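Local coordinates for protein 2,3-dimethylmalate lyase (Aspergillus niger, PDB 3FA4) that belongs to the phosphoenolpyruvate phosphomutase family of TIM-barrel proteins, binds a magnesium ion and occurs as an assembly of four chains, at residues S18-P23 with F233-F238; V186-G191 with L211-E216. All coordinates share one frame; numbering follows the deposited sequence.

Contact 1: S18-P23 with F233-F238; sequences SFIVAP and FRIIIF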
loop_
_atom_site.group_PDB
_atom_site.type_symbol
_atom_site.label_atom_id
_atom_site.label_comp_id
_atom_site.label_asym_id
_atom_site.label_seq_id
_atom_site.Cartn_x
_atom_site.Cartn_y
_atom_site.Cartn_z
ATOM N N SER B 18 -10.235 26.685 -25.344
ATOM C CA SER B 18 -10.376 26.012 -24.045
ATOM C C SER B 18 -9.344 26.487 -23.095
ATOM O O SER B 18 -8.171 26.482 -23.450
ATOM C CB SER B 18 -10.162 24.507 -24.147
ATOM O OG SER B 18 -11.188 23.923 -24.909
ATOM N N PHE B 19 -9.764 26.823 -21.879
ATOM C CA PHE B 19 -8.859 27.231 -20.840
ATOM C C PHE B 19 -9.187 26.359 -19.649
ATOM O O PHE B 19 -10.349 26.214 -19.299
ATOM C CB PHE B 19 -9.057 28.719 -20.534
ATOM C CG PHE B 19 -8.102 29.220 -19.541
ATOM C CD1 PHE B 19 -6.760 29.331 -19.879
ATOM C CD2 PHE B 19 -8.528 29.559 -18.256
ATOM C CE1 PHE B 19 -5.813 29.710 -18.903
ATOM C CE2 PHE B 19 -7.614 29.947 -17.287
ATOM C CZ PHE B 19 -6.247 30.021 -17.604
ATOM N N ILE B 20 -8.167 25.771 -19.041
ATOM C CA ILE B 20 -8.302 24.801 -17.934
ATOM C C ILE B 20 -7.984 25.443 -16.564
ATOM O O ILE B 20 -6.923 26.035 -16.386
ATOM C CB ILE B 20 -7.399 23.563 -18.205
ATOM C CG1 ILE B 20 -7.812 22.924 -19.534
ATOM C CG2 ILE B 20 -7.502 22.505 -17.064
ATOM C CD1 ILE B 20 -6.770 22.868 -20.535
ATOM N N VAL B 21 -8.933 25.340 -15.628
ATOM C CA VAL B 21 -8.861 26.009 -14.357
ATOM C C VAL B 21 -8.935 24.885 -13.378
ATOM O O VAL B 21 -9.933 24.191 -13.330
ATOM C CB VAL B 21 -10.034 27.043 -14.093
ATOM C CG1 VAL B 21 -9.898 27.617 -12.648
ATOM C CG2 VAL B 21 -10.028 28.155 -15.114
ATOM N N ALA B 22 -7.878 24.692 -12.612
ATOM C CA ALA B 22 -7.794 23.519 -11.854
ATOM C C ALA B 22 -7.354 23.848 -10.441
ATOM O O ALA B 22 -6.177 24.095 -10.200
ATOM C CB ALA B 22 -6.891 22.501 -12.536
ATOM N N PRO B 23 -8.315 23.875 -9.474
ATOM C CA PRO B 23 -7.892 24.137 -8.128
ATOM C C PRO B 23 -7.065 23.027 -7.543
ATOM O O PRO B 23 -7.275 21.819 -7.845
ATOM C CB PRO B 23 -9.228 24.342 -7.387
ATOM C CG PRO B 23 -10.114 23.561 -8.093
ATOM C CD PRO B 23 -9.785 23.768 -9.519
ATOM N N PHE B 233 -2.237 31.713 -21.647
ATOM C CA PHE B 233 -1.945 30.386 -20.999
ATOM C C PHE B 233 -3.078 29.468 -21.320
ATOM O O PHE B 233 -4.190 29.932 -21.687
ATOM C CB PHE B 233 -1.851 30.502 -19.484
ATOM C CG PHE B 233 -0.602 31.148 -19.011
ATOM C CD1 PHE B 233 -0.583 32.505 -18.719
ATOM C CD2 PHE B 233 0.592 30.411 -18.920
ATOM C CE1 PHE B 233 0.608 33.119 -18.301
ATOM C CE2 PHE B 233 1.782 31.003 -18.492
ATOM C CZ PHE B 233 1.800 32.352 -18.176
ATOM N N ARG B 234 -2.835 28.187 -21.215
ATOM C CA ARG B 234 -3.820 27.178 -21.462
ATOM C C ARG B 234 -4.309 26.499 -20.217
ATOM O O ARG B 234 -5.346 25.939 -20.208
ATOM C CB ARG B 234 -3.334 26.190 -22.477
ATOM C CG ARG B 234 -2.943 26.835 -23.726
ATOM C CD ARG B 234 -4.122 27.345 -24.524
ATOM N NE ARG B 234 -4.437 26.350 -25.509
ATOM C CZ ARG B 234 -5.509 25.593 -25.523
ATOM N NH1 ARG B 234 -6.467 25.734 -24.655
ATOM N NH2 ARG B 234 -5.607 24.689 -26.446
ATOM N N ILE B 235 -3.546 26.594 -19.149
ATOM C CA ILE B 235 -3.925 26.007 -17.868
ATOM C C ILE B 235 -3.468 26.941 -16.781
ATOM O O ILE B 235 -2.320 27.502 -16.817
ATOM C CB ILE B 235 -3.283 24.594 -17.700
ATOM C CG1 ILE B 235 -3.577 23.723 -18.934
ATOM C CG2 ILE B 235 -3.511 23.979 -16.269
ATOM C CD1 ILE B 235 -2.689 22.470 -19.083
ATOM N N ILE B 236 -4.367 27.116 -15.813
ATOM C CA ILE B 236 -3.998 27.693 -14.513
ATOM C C ILE B 236 -4.357 26.711 -13.383
ATOM O O ILE B 236 -5.427 26.074 -13.395
ATOM C CB ILE B 236 -4.668 29.122 -14.325
ATOM C CG1 ILE B 236 -4.014 29.916 -13.169
ATOM C CG2 ILE B 236 -6.196 28.972 -14.163
ATOM C CD1 ILE B 236 -4.491 31.390 -13.097
ATOM N N ILE B 237 -3.454 26.616 -12.410
ATOM C CA ILE B 237 -3.553 25.723 -11.250
ATOM C C ILE B 237 -3.388 26.569 -10.048
ATOM O O ILE B 237 -2.808 27.602 -10.147
ATOM C CB ILE B 237 -2.562 24.471 -11.287
ATOM C CG1 ILE B 237 -1.079 24.898 -11.188
ATOM C CG2 ILE B 237 -2.902 23.556 -12.504
ATOM C CD1 ILE B 237 -0.137 23.763 -11.098
ATOM N N PHE B 238 -3.994 26.194 -8.931
ATOM C CA PHE B 238 -3.886 26.951 -7.729
ATOM C C PHE B 238 -3.668 25.974 -6.633
ATOM O O PHE B 238 -4.621 25.683 -5.941
ATOM C CB PHE B 238 -5.185 27.731 -7.368
ATOM C CG PHE B 238 -5.770 28.555 -8.482
ATOM C CD1 PHE B 238 -6.710 28.005 -9.360
ATOM C CD2 PHE B 238 -5.461 29.910 -8.606
ATOM C CE1 PHE B 238 -7.257 28.766 -10.364
ATOM C CE2 PHE B 238 -6.021 30.666 -9.618
ATOM C CZ PHE B 238 -6.914 30.087 -10.476
#
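Phe19 reaches across to Phe233 and Ile236 from the loop just ahead of its strand. CG lies anti to the backbone N (chi1 -176°), which swings the ring over to the other segment. One edge meets the Phe233 carbonyl nearly in plane, CD1 lying 3.2 Å from that O, while further round CE2 comes obliquely onto Ile236 CG2 at 3.6 Å. The same methyl is met from a second direction by Val21, whose side chain runs alongside Ile236 and points the same way, CG2 to CG2 4.0 Å. Val21 also uses its other branch: CG1 sits in the plane of the Phe238 ring, 3.7 Å from CE1, an approach to the ring's edge. Phe19, Val21, Ile236 and Phe238 thus form one continuous apolar surface.

The reverse side of the sheet carries Ile20 beside Ile235, pointing the same way, with Ile20 CD1 3.7 Å from Ile235 CG1. Ala22 follows, its short CB against Ile237 CG2. Between the two surfaces the backbones run parallel, with axes 11° apart, and four hydrogen bonds alternate in direction. Ile20 N donates to Arg234 O, and Ile20 O receives Ile236 N at 2.8 Å in an almost straight bond (169° at the hydrogen). Ala22 N then donates to Ile236 O, and Phe238 N returns to Ala22 O over a longer 3.3 Å.

Helix 225-231 packs on Phe19 and Ile236, the outer side of a TIM barrel, while helix 5-13 sets Leu13 against both Ile20 and Ile235, and Leu9 against Ile20. Strand 211-213 continues the sheet beyond Ile235 and Ile237. On the far flank Pro23 bonds through its backbone to Tyr43, and Met254 and Pro263 of the second subunit pack on Pro23 and Phe238.

Contact 2: V186-G191 with L211-E216; sequences VGFLEG and LLNMVE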
loop_
_atom_site.group_PDB
_atom_site.type_symbol
_atom_site.label_atom_id
_atom_site.label_comp_id
_atom_site.label_asym_id
_atom_site.label_seq_id
_atom_site.Cartn_x
_atom_site.Cartn_y
_atom_site.Cartn_z
ATOM N N VAL B 186 2.894 20.163 -22.735
ATOM C CA VAL B 186 2.649 21.445 -22.083
ATOM C C VAL B 186 3.944 21.862 -21.426
ATOM O O VAL B 186 4.722 20.978 -20.905
ATOM C CB VAL B 186 1.547 21.304 -20.985
ATOM C CG1 VAL B 186 1.269 22.609 -20.295
ATOM C CG2 VAL B 186 0.267 20.701 -21.598
ATOM N N GLY B 187 4.203 23.172 -21.434
ATOM C CA GLY B 187 5.309 23.727 -20.625
ATOM C C GLY B 187 4.945 24.462 -19.357
ATOM O O GLY B 187 3.981 25.193 -19.313
ATOM N N PHE B 188 5.802 24.374 -18.339
ATOM C CA PHE B 188 5.469 24.839 -16.971
ATOM C C PHE B 188 6.761 25.508 -16.441
ATOM O O PHE B 188 7.686 24.807 -16.007
ATOM C CB PHE B 188 5.072 23.552 -16.165
ATOM C CG PHE B 188 4.784 23.755 -14.637
ATOM C CD1 PHE B 188 4.162 22.751 -13.913
ATOM C CD2 PHE B 188 5.060 24.917 -13.982
ATOM C CE1 PHE B 188 3.859 22.903 -12.589
ATOM C CE2 PHE B 188 4.789 25.038 -12.680
ATOM C CZ PHE B 188 4.196 24.011 -11.971
ATOM N N LEU B 189 6.844 26.842 -16.551
ATOM C CA LEU B 189 7.918 27.660 -15.979
ATOM C C LEU B 189 7.547 28.083 -14.554
ATOM O O LEU B 189 6.699 28.971 -14.318
ATOM C CB LEU B 189 8.160 28.910 -16.827
ATOM C CG LEU B 189 9.563 29.521 -17.034
ATOM C CD1 LEU B 189 9.427 31.037 -17.248
ATOM C CD2 LEU B 189 10.544 29.243 -15.936
ATOM N N GLU B 190 8.169 27.409 -13.611
ATOM C CA GLU B 190 7.885 27.583 -12.208
ATOM C C GLU B 190 8.409 28.909 -11.740
ATOM O O GLU B 190 9.565 29.293 -12.001
ATOM C CB GLU B 190 8.465 26.414 -11.385
ATOM C CG GLU B 190 8.408 26.606 -9.797
ATOM C CD GLU B 190 6.964 26.609 -9.203
ATOM O OE1 GLU B 190 5.967 26.758 -9.952
ATOM O OE2 GLU B 190 6.818 26.508 -7.976
ATOM N N GLY B 191 7.542 29.622 -11.060
ATOM C CA GLY B 191 7.924 30.879 -10.428
ATOM C C GLY B 191 8.194 32.069 -11.315
ATOM O O GLY B 191 9.095 32.859 -11.034
ATOM N N LEU B 211 1.252 26.445 -18.776
ATOM C CA LEU B 211 0.537 26.296 -17.547
ATOM C C LEU B 211 1.102 27.325 -16.612
ATOM O O LEU B 211 2.277 27.372 -16.416
ATOM C CB LEU B 211 0.772 24.912 -16.953
ATOM C CG LEU B 211 0.186 24.500 -15.606
ATOM C CD1 LEU B 211 -0.044 23.067 -15.590
ATOM C CD2 LEU B 211 0.990 24.888 -14.445
ATOM N N LEU B 212 0.252 28.153 -16.047
ATOM C CA LEU B 212 0.648 29.026 -14.978
ATOM C C LEU B 212 0.434 28.457 -13.596
ATOM O O LEU B 212 -0.637 28.090 -13.242
ATOM C CB LEU B 212 -0.006 30.387 -15.111
ATOM C CG LEU B 212 0.148 31.430 -14.016
ATOM C CD1 LEU B 212 1.503 31.925 -13.919
ATOM C CD2 LEU B 212 -0.800 32.521 -14.224
ATOM N N ASN B 213 1.479 28.415 -12.813
ATOM C CA ASN B 213 1.341 28.074 -11.410
ATOM C C ASN B 213 1.062 29.252 -10.426
ATOM O O ASN B 213 1.958 30.058 -10.030
ATOM C CB ASN B 213 2.529 27.263 -10.931
ATOM C CG ASN B 213 2.332 26.745 -9.514
ATOM O OD1 ASN B 213 1.189 26.490 -9.029
ATOM N ND2 ASN B 213 3.458 26.589 -8.821
ATOM N N MET B 214 -0.196 29.334 -10.000
ATOM C CA MET B 214 -0.630 30.476 -9.233
ATOM C C MET B 214 -0.748 30.155 -7.746
ATOM O O MET B 214 -1.818 29.908 -7.201
ATOM C CB MET B 214 -1.961 31.033 -9.789
ATOM C CG MET B 214 -2.321 32.431 -9.258
ATOM S SD MET B 214 -1.114 33.627 -9.781
ATOM C CE MET B 214 -0.008 33.663 -8.375
ATOM N N VAL B 215 0.388 30.138 -7.101
ATOM C CA VAL B 215 0.431 30.140 -5.665
ATOM C C VAL B 215 0.588 31.612 -5.261
ATOM O O VAL B 215 1.601 32.238 -5.582
ATOM C CB VAL B 215 1.565 29.309 -5.144
ATOM C CG1 VAL B 215 1.398 29.222 -3.616
ATOM C CG2 VAL B 215 1.479 27.982 -5.722
ATOM N N GLU B 216 -0.446 32.193 -4.643
ATOM C CA GLU B 216 -0.357 33.592 -4.279
ATOM C C GLU B 216 0.705 33.798 -3.235
ATOM O O GLU B 216 1.144 32.832 -2.543
ATOM C CB GLU B 216 -1.671 34.141 -3.817
ATOM C CG GLU B 216 -2.771 34.110 -4.863
ATOM C CD GLU B 216 -4.126 34.154 -4.157
ATOM O OE1 GLU B 216 -4.281 33.355 -3.198
ATOM O OE2 GLU B 216 -4.976 35.026 -4.506
HETATM O O HOH W 1 4.102 28.869 -13.777
#
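Leu211 sets its CD2 methyl squarely over the ring of Phe188, and this is the tight part of the contact. The methyl carbon is 3.8 Å from the ring centroid and only 8° off the normal, a CH-pi contact over the centre of the face. Both side chains extend from their strands with CG anti to the backbone N, and they cross beside the one direct backbone bond, Leu211 N to Gly187 O at 3.1 Å. Val186 CG1 backs this packing more loosely, 4.1 Å from Leu211 CB. Past the leucine, Phe188 CE2 comes obliquely to Asn213 CB at 3.6 Å.

The strands are neighbours in a TIM barrel, joined through helix 195-204 and pointing the same way, but they splay by 26° and form no regular pairing. Ile158 touches both Phe188 and Leu211, and the ring of His113 meets that of Phe188 edge-to-face.

Toward the C-terminal ends the backbones part, CA to CA reaching 6.6 Å between Glu190 and Asn213. A water fills in for the missing direct bond here: it donates to Leu189 O (2.7 Å from the water O) and accepts from Asn213 N (2.8 Å). Beyond it only side chains span the gap. Asn213 ND2 donates to the syn lone pair of Glu190 OE1 at 2.8 Å, nearly straight, with the carboxylate and amide planes 15° apart; the two flat groups therefore meet almost coplanar, and the bond helps hold the amide in this rotation. Both residues are partly exposed, unlike the buried Phe188 and Leu211. Further on, 211-216 leaves its partner for the subunit interface, where the carboxylate of Glu216 accepts hydrogen bonds from Gly264 N and Leu265 N of the second subunit.

How the contacts relate
The two contacts lie side by side in one barrel wall, their centres about 10 Å apart. Strands 235-238 and 211-213 are neighbours, joined by probable hydrogen bonds from Leu212 N to Ile235 O and from Met214 N to Ile237 O, so the wall runs 186-189, 211-213, 235-238, 20-25. Along the chain contact 2 is nested inside the loop that contact 1 closes: contact 1 brings the first strand to the last, as ring closure requires, and contact 2 joins consecutive strands. The side chains of Ile237 and Phe188 lie about 10 and 9 Å from the magnesium ion, and both contacts reach the second subunit.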